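Local coordinates for protein pyruvate synthase subunit porC (PDB 2RAA) that serves as the gamma subunit of a heterotetrameric pyruvate synthase, which converts pyruvate and CoA to acetyl-CoA and CO2 while reducing ferredoxin, at residues A[88-93]-A[108-113]; A[98-103]-A[123-128]. All coordinates share one frame; numbering follows the deposited sequence.

Contact 1 (A[88-93]-A[108-113]); sequences VVVIDE and GILLVN
Val-88, Val-90 and Leu-110 meet through a single methyl, CD1 of the leucine, on one face of strands 87-90 and 109-113, adjacent parallel strands inside the mixed sheet, flanked by 19-27 and 130-134. Leu-110 has CG anti to its backbone N (chi1 173°), and chi2 of 53° then puts CD1 3.9 Å from Val-88 CG1; the same methyl lies 4.2 Å from Val-90 CG2. On the other face Val-89 and Leu-111 run side by side, and Met-153 of helix 150-161 packs on Val-89. Between the two apolar layers the backbones join in parallel register, Val-88 beside Leu-110 through Val-90 beside Val-112. Val-88 and Val-90 each supply both N-H and C=O, to Ile-109, Leu-111 and Asn-113; the straightest bond, Leu-111 N to Val-88 O, measures 2.8 Å. Beyond the last bridge a side chain takes over: Asn-113 ND2 donates to Ile-91 O at 2.9 Å. The oxygen lies in the amide plane of the asparagine, while the donor stands 41° above the carbonyl plane. Thr-137 OG1 and Ala-136 N also bond this amide, through ND2 and OD1, fixing its rotation. At the polar edge one water accepts from Glu-93 N and donates to Asn-113 O, both at 2.7 Å. The chemistry implies a division of labour: aliphatic packing and backbone bonds join the strands, while a buried amide and a water carry the pairing past the end of strand 87-90.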
ATOM      1  N   VAL A  88       5.492   5.248  -3.511  1.00 48.53           N
ATOM      2  CA  VAL A  88       6.028   4.897  -2.192  1.00 46.96           C
ATOM      3  C   VAL A  88       4.832   4.884  -1.285  1.00 48.82           C
ATOM      4  O   VAL A  88       4.035   5.814  -1.310  1.00 49.85           O
ATOM      5  CB  VAL A  88       7.128   5.909  -1.696  1.00 47.15           C
ATOM      6  CG1 VAL A  88       7.474   5.678  -0.251  1.00 39.93           C
ATOM      7  CG2 VAL A  88       8.408   5.787  -2.567  1.00 43.48           C
ATOM      8  N   VAL A  89       4.714   3.814  -0.498  1.00 50.02           N
ATOM      9  CA  VAL A  89       3.565   3.556   0.352  1.00 47.54           C
ATOM     10  C   VAL A  89       4.088   3.436   1.762  1.00 46.35           C
ATOM     11  O   VAL A  89       4.943   2.617   2.032  1.00 45.87           O
ATOM     12  CB  VAL A  89       2.861   2.232  -0.026  1.00 49.85           C
ATOM     13  CG1 VAL A  89       1.697   1.960   0.881  1.00 41.42           C
ATOM     14  CG2 VAL A  89       2.412   2.248  -1.470  1.00 43.36           C
ATOM     15  N   VAL A  90       3.610   4.285   2.658  1.00 48.22           N
ATOM     16  CA  VAL A  90       4.110   4.306   4.025  1.00 48.25           C
ATOM     17  C   VAL A  90       2.933   3.979   4.927  1.00 48.35           C
ATOM     18  O   VAL A  90       2.054   4.785   5.128  1.00 47.76           O
ATOM     19  CB  VAL A  90       4.769   5.677   4.356  1.00 47.23           C
ATOM     20  CG1 VAL A  90       5.155   5.766   5.816  1.00 46.95           C
ATOM     21  CG2 VAL A  90       6.001   5.891   3.462  1.00 47.63           C
ATOM     22  N   ILE A  91       2.919   2.776   5.467  1.00 51.48           N
ATOM     23  CA  ILE A  91       1.779   2.332   6.223  1.00 51.22           C
ATOM     24  C   ILE A  91       1.894   2.676   7.696  1.00 51.65           C
ATOM     25  O   ILE A  91       0.966   2.361   8.471  1.00 49.24           O
ATOM     26  CB  ILE A  91       1.487   0.801   6.014  1.00 52.98           C
ATOM     27  CG1 ILE A  91       2.527  -0.093   6.672  1.00 55.38           C
ATOM     28  CG2 ILE A  91       1.368   0.473   4.526  1.00 50.42           C
ATOM     29  CD1 ILE A  91       2.141  -1.538   6.619  1.00 49.09           C
ATOM     30  N   ASP A  92       3.013   3.298   8.094  1.00 50.81           N
ATOM     31  CA  ASP A  92       3.179   3.794   9.477  1.00 51.09           C
ATOM     32  C   ASP A  92       3.753   5.203   9.455  1.00 51.91           C
ATOM     33  O   ASP A  92       4.942   5.352   9.191  1.00 52.35           O
ATOM     34  CB  ASP A  92       4.084   2.857  10.261  1.00 50.74           C
ATOM     35  CG  ASP A  92       4.324   3.333  11.681  1.00 50.54           C
ATOM     36  OD1 ASP A  92       4.007   4.492  12.021  1.00 55.12           O
ATOM     37  OD2 ASP A  92       4.827   2.530  12.470  1.00 54.99           O
ATOM     38  N   GLU A  93       2.931   6.224   9.750  1.00 52.75           N
ATOM     39  CA  GLU A  93       3.354   7.647   9.582  1.00 54.59           C
ATOM     40  C   GLU A  93       4.677   7.951  10.273  1.00 51.91           C
ATOM     41  O   GLU A  93       5.459   8.798   9.869  1.00 46.97           O
ATOM     42  CB  GLU A  93       2.271   8.629  10.058  1.00 55.86           C
ATOM     43  CG  GLU A  93       1.804   8.445  11.500  1.00 61.40           C
ATOM     44  CD  GLU A  93       0.950   9.607  12.008  1.00 63.51           C
ATOM     45  OE1 GLU A  93      -0.206   9.833  11.502  1.00 73.52           O
ATOM     46  OE2 GLU A  93       1.455  10.281  12.946  1.00 74.88           O
ATOM     47  N   GLY A 108       5.460  10.922  -9.502  1.00 63.91           N
ATOM     48  CA  GLY A 108       5.119   9.734  -8.719  1.00 61.16           C
ATOM     49  C   GLY A 108       4.203  10.056  -7.547  1.00 59.42           C
ATOM     50  O   GLY A 108       3.871  11.220  -7.346  1.00 59.00           O
ATOM     51  N   ILE A 109       3.829   9.031  -6.759  1.00 57.11           N
ATOM     52  CA  ILE A 109       2.871   9.184  -5.661  1.00 53.52           C
ATOM     53  C   ILE A 109       3.438   8.753  -4.344  1.00 52.91           C
ATOM     54  O   ILE A 109       4.090   7.739  -4.242  1.00 53.47           O
ATOM     55  CB  ILE A 109       1.574   8.335  -5.890  1.00 52.82           C
ATOM     56  CG1 ILE A 109       0.842   8.825  -7.141  1.00 55.09           C
ATOM     57  CG2 ILE A 109       0.646   8.380  -4.671  1.00 47.55           C
ATOM     58  CD1 ILE A 109      -0.452   8.093  -7.457  1.00 53.69           C
ATOM     59  N   LEU A 110       3.156   9.531  -3.318  1.00 52.12           N
ATOM     60  CA  LEU A 110       3.484   9.150  -1.960  1.00 50.61           C
ATOM     61  C   LEU A 110       2.130   8.898  -1.304  1.00 50.66           C
ATOM     62  O   LEU A 110       1.303   9.798  -1.203  1.00 47.57           O
ATOM     63  CB  LEU A 110       4.275  10.237  -1.264  1.00 47.17           C
ATOM     64  CG  LEU A 110       4.574  10.106   0.209  1.00 53.28           C
ATOM     65  CD1 LEU A 110       5.238   8.772   0.556  1.00 51.67           C
ATOM     66  CD2 LEU A 110       5.454  11.298   0.602  1.00 58.78           C
ATOM     67  N   LEU A 111       1.905   7.647  -0.911  1.00 48.40           N
ATOM     68  CA  LEU A 111       0.649   7.228  -0.303  1.00 45.54           C
ATOM     69  C   LEU A 111       0.958   6.908   1.163  1.00 47.80           C
ATOM     70  O   LEU A 111       1.935   6.189   1.445  1.00 49.06           O
ATOM     71  CB  LEU A 111       0.086   6.008  -1.066  1.00 44.44           C
ATOM     72  CG  LEU A 111      -1.101   5.266  -0.428  1.00 41.97           C
ATOM     73  CD1 LEU A 111      -2.332   6.161  -0.295  1.00 45.19           C
ATOM     74  CD2 LEU A 111      -1.388   3.956  -1.170  1.00 35.67           C
ATOM     75  N   VAL A 112       0.150   7.450   2.087  1.00 49.62           N
ATOM     76  CA  VAL A 112       0.422   7.350   3.531  1.00 48.18           C
ATOM     77  C   VAL A 112      -0.825   7.051   4.356  1.00 48.86           C
ATOM     78  O   VAL A 112      -1.906   7.540   4.079  1.00 48.39           O
ATOM     79  CB  VAL A 112       1.114   8.647   4.086  1.00 48.11           C
ATOM     80  CG1 VAL A 112       1.678   8.432   5.491  1.00 42.57           C
ATOM     81  CG2 VAL A 112       2.255   9.101   3.171  1.00 49.60           C
ATOM     82  N   ASN A 113      -0.632   6.223   5.382  1.00 50.33           N
ATOM     83  CA  ASN A 113      -1.657   5.854   6.359  1.00 48.58           C
ATOM     84  C   ASN A 113      -1.478   6.881   7.432  1.00 52.51           C
ATOM     85  O   ASN A 113      -0.540   6.810   8.227  1.00 49.15           O
ATOM     86  CB  ASN A 113      -1.399   4.451   6.946  1.00 46.89           C
ATOM     87  CG  ASN A 113      -2.264   4.143   8.167  1.00 48.69           C
ATOM     88  OD1 ASN A 113      -3.387   4.606   8.271  1.00 48.12           O
ATOM     89  ND2 ASN A 113      -1.747   3.307   9.070  1.00 42.59           N
TER
HETATM   90  O   HOH W   1       0.368   5.679  10.511  1.00 51.85           O

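Contact 2 (A[98-103]-A[123-128]); sequences PAIVEG and KKTGFN
Val-101 reaches Thr-125 and Phe-127 with a different methyl for each. Its CG1, anti to the backbone N though turned somewhat from the ideal (chi1 153°), comes to 3.6 Å from CD1 of Phe-127, approaching the ring obliquely. CG2 lies 3.9 Å from Thr-125 CB, with the threonine methyl CG2 just beyond. The valine crosses both partners at about a right angle, and its two branches divide them between CG1 and CG2. Thr-125 has OG1 between its backbone N and carbonyl carbon (chi1 61°), where the hydroxyl accepts from Phe-127 N at 3.1 Å in an ST turn and also bonds Val-121 O. The turn passes through Gly-126, whose positive phi takes the chain out of the helix and leads it to Phe-127. An alanine in place of Val-101 would probably open a gap beside Phe-127 CD1 and Thr-125 CB, leaving the ring less firmly held. Toward the surface Pro-98 lies against the end of the helix: its CA approaches Thr-125 O at 3.3 Å in a CA-H...O contact, and its CD comes to 3.5 Å from Lys-124 O. No conventional hydrogen bond crosses between the segments. The contact thus sets a short 3-10 turn from the connection between strands 87-90 and 109-113 against the C-terminal end of helix 118-125, with Leu-110 of strand 109-113 touching Val-101, Thr-125 and Phe-127.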
ATOM      1  N   PRO A  98      12.842  12.076   4.858  1.00 61.57           N
ATOM      2  CA  PRO A  98      13.246  12.301   3.466  1.00 62.26           C
ATOM      3  C   PRO A  98      13.940  11.088   2.815  1.00 63.35           C
ATOM      4  O   PRO A  98      13.920  10.961   1.591  1.00 64.61           O
ATOM      5  CB  PRO A  98      14.195  13.502   3.571  1.00 63.02           C
ATOM      6  CG  PRO A  98      14.742  13.428   4.961  1.00 62.91           C
ATOM      7  CD  PRO A  98      13.609  12.909   5.803  1.00 62.97           C
ATOM      8  N   ALA A  99      14.535  10.209   3.624  1.00 62.83           N
ATOM      9  CA  ALA A  99      15.150   8.975   3.127  1.00 61.90           C
ATOM     10  C   ALA A  99      14.105   8.039   2.515  1.00 61.50           C
ATOM     11  O   ALA A  99      14.390   7.285   1.581  1.00 59.82           O
ATOM     12  CB  ALA A  99      15.865   8.260   4.263  1.00 61.44           C
ATOM     13  N   ILE A 100      12.891   8.113   3.050  1.00 62.25           N
ATOM     14  CA  ILE A 100      11.792   7.223   2.666  1.00 60.69           C
ATOM     15  C   ILE A 100      11.280   7.561   1.274  1.00 59.09           C
ATOM     16  O   ILE A 100      10.536   6.787   0.692  1.00 58.21           O
ATOM     17  CB  ILE A 100      10.623   7.293   3.736  1.00 60.40           C
ATOM     18  CG1 ILE A 100      10.289   5.904   4.266  1.00 62.46           C
ATOM     19  CG2 ILE A 100       9.395   8.063   3.241  1.00 57.87           C
ATOM     20  CD1 ILE A 100      11.443   5.330   5.139  1.00 66.64           C
ATOM     21  N   VAL A 101      11.692   8.713   0.748  1.00 58.78           N
ATOM     22  CA  VAL A 101      11.213   9.222  -0.533  1.00 58.12           C
ATOM     23  C   VAL A 101      12.320   9.238  -1.610  1.00 59.07           C
ATOM     24  O   VAL A 101      12.130   9.734  -2.722  1.00 54.65           O
ATOM     25  CB  VAL A 101      10.548  10.593  -0.300  1.00 59.41           C
ATOM     26  CG1 VAL A 101      10.601  11.466  -1.533  1.00 67.85           C
ATOM     27  CG2 VAL A 101       9.106  10.403   0.205  1.00 52.87           C
ATOM     28  N   GLU A 102      13.452   8.616  -1.293  1.00 61.82           N
ATOM     29  CA  GLU A 102      14.556   8.507  -2.233  1.00 65.04           C
ATOM     30  C   GLU A 102      14.162   7.768  -3.500  1.00 63.77           C
ATOM     31  O   GLU A 102      13.556   6.706  -3.437  1.00 66.30           O
ATOM     32  CB  GLU A 102      15.745   7.805  -1.575  1.00 65.38           C
ATOM     33  CG  GLU A 102      16.519   8.723  -0.638  1.00 72.37           C
ATOM     34  CD  GLU A 102      17.803   8.095  -0.105  1.00 71.75           C
ATOM     35  OE1 GLU A 102      17.830   6.854   0.069  1.00 78.86           O
ATOM     36  OE2 GLU A 102      18.774   8.853   0.152  1.00 85.68           O
ATOM     37  N   GLY A 103      14.503   8.332  -4.656  1.00 61.93           N
ATOM     38  CA  GLY A 103      14.188   7.709  -5.943  1.00 61.22           C
ATOM     39  C   GLY A 103      12.784   7.976  -6.465  1.00 60.20           C
ATOM     40  O   GLY A 103      12.460   7.619  -7.610  1.00 60.36           O
ATOM     41  N   LYS A 123       6.243  18.272   4.968  1.00 67.67           N
ATOM     42  CA  LYS A 123       7.260  18.765   5.900  1.00 67.92           C
ATOM     43  C   LYS A 123       8.189  17.642   6.294  1.00 67.23           C
ATOM     44  O   LYS A 123       9.406  17.809   6.274  1.00 66.80           O
ATOM     45  CB  LYS A 123       6.617  19.354   7.171  1.00 69.29           C
ATOM     46  CG  LYS A 123       7.607  19.975   8.177  1.00 67.75           C
ATOM     47  N   LYS A 124       7.604  16.503   6.649  1.00 65.61           N
ATOM     48  CA  LYS A 124       8.374  15.341   7.108  1.00 65.24           C
ATOM     49  C   LYS A 124       9.274  14.717   6.032  1.00 63.33           C
ATOM     50  O   LYS A 124      10.347  14.192   6.345  1.00 61.41           O
ATOM     51  CB  LYS A 124       7.423  14.277   7.691  1.00 66.11           C
ATOM     52  CG  LYS A 124       7.097  14.474   9.164  1.00 66.44           C
ATOM     53  CD  LYS A 124       8.189  13.856  10.028  1.00 73.22           C
ATOM     54  CE  LYS A 124       8.049  14.192  11.516  1.00 76.09           C
ATOM     55  NZ  LYS A 124       8.469  15.593  11.837  1.00 79.74           N
ATOM     56  N   THR A 125       8.846  14.787   4.776  1.00 62.46           N
ATOM     57  CA  THR A 125       9.555  14.120   3.684  1.00 62.53           C
ATOM     58  C   THR A 125      10.297  15.054   2.733  1.00 62.92           C
ATOM     59  O   THR A 125      11.387  14.722   2.244  1.00 62.71           O
ATOM     60  CB  THR A 125       8.573  13.309   2.813  1.00 63.28           C
ATOM     61  OG1 THR A 125       7.597  14.197   2.248  1.00 62.69           O
ATOM     62  CG2 THR A 125       7.891  12.198   3.634  1.00 60.00           C
ATOM     63  N   GLY A 126       9.695  16.204   2.453  1.00 63.13           N
ATOM     64  CA  GLY A 126      10.234  17.143   1.468  1.00 64.12           C
ATOM     65  C   GLY A 126       9.803  16.749   0.058  1.00 64.38           C
ATOM     66  O   GLY A 126      10.429  17.137  -0.944  1.00 64.94           O
ATOM     67  N   PHE A 127       8.727  15.976  -0.022  1.00 61.48           N
ATOM     68  CA  PHE A 127       8.196  15.548  -1.286  1.00 59.91           C
ATOM     69  C   PHE A 127       7.166  16.537  -1.854  1.00 61.55           C
ATOM     70  O   PHE A 127       6.064  16.730  -1.310  1.00 60.51           O
ATOM     71  CB  PHE A 127       7.569  14.155  -1.158  1.00 59.33           C
ATOM     72  CG  PHE A 127       7.149  13.582  -2.473  1.00 55.11           C
ATOM     73  CD1 PHE A 127       8.106  13.253  -3.423  1.00 51.89           C
ATOM     74  CD2 PHE A 127       5.810  13.413  -2.784  1.00 52.65           C
ATOM     75  CE1 PHE A 127       7.735  12.756  -4.659  1.00 58.48           C
ATOM     76  CE2 PHE A 127       5.422  12.914  -4.017  1.00 52.04           C
ATOM     77  CZ  PHE A 127       6.381  12.582  -4.959  1.00 57.23           C
ATOM     78  N   ASN A 128       7.555  17.188  -2.943  1.00 63.07           N
ATOM     79  CA  ASN A 128       6.625  17.953  -3.766  1.00 63.80           C
ATOM     80  C   ASN A 128       6.238  16.882  -4.759  1.00 65.79           C
ATOM     81  O   ASN A 128       7.095  16.098  -5.157  1.00 69.41           O
ATOM     82  CB  ASN A 128       7.334  19.111  -4.428  1.00 62.44           C
ATOM     83  CG  ASN A 128       8.101  19.953  -3.430  1.00 64.11           C
ATOM     84  OD1 ASN A 128       9.335  19.923  -3.406  1.00 63.31           O
ATOM     85  ND2 ASN A 128       7.377  20.671  -2.562  1.00 56.62           N
TER

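How the contacts relate
From the N terminus, the chain runs through strand 87-90, then the connection holding 98-103, then strand 109-113 and helix 118-125. Contact 1 closes the loop between the two parallel strands in the middle of the mixed sheet; contact 2 closes a second loop, from that connection to the end of the helix. The segments come in alternating order, so the two loops cross, and strand 109-113 belongs to the span of both. Their centres lie about 10 Å apart, and they touch directly: Leu-110 CD2 is 3.8 Å from Val-101 CG2. Together they tie the middle of the sheet to the connection and to the C-terminal end of helix 118-125.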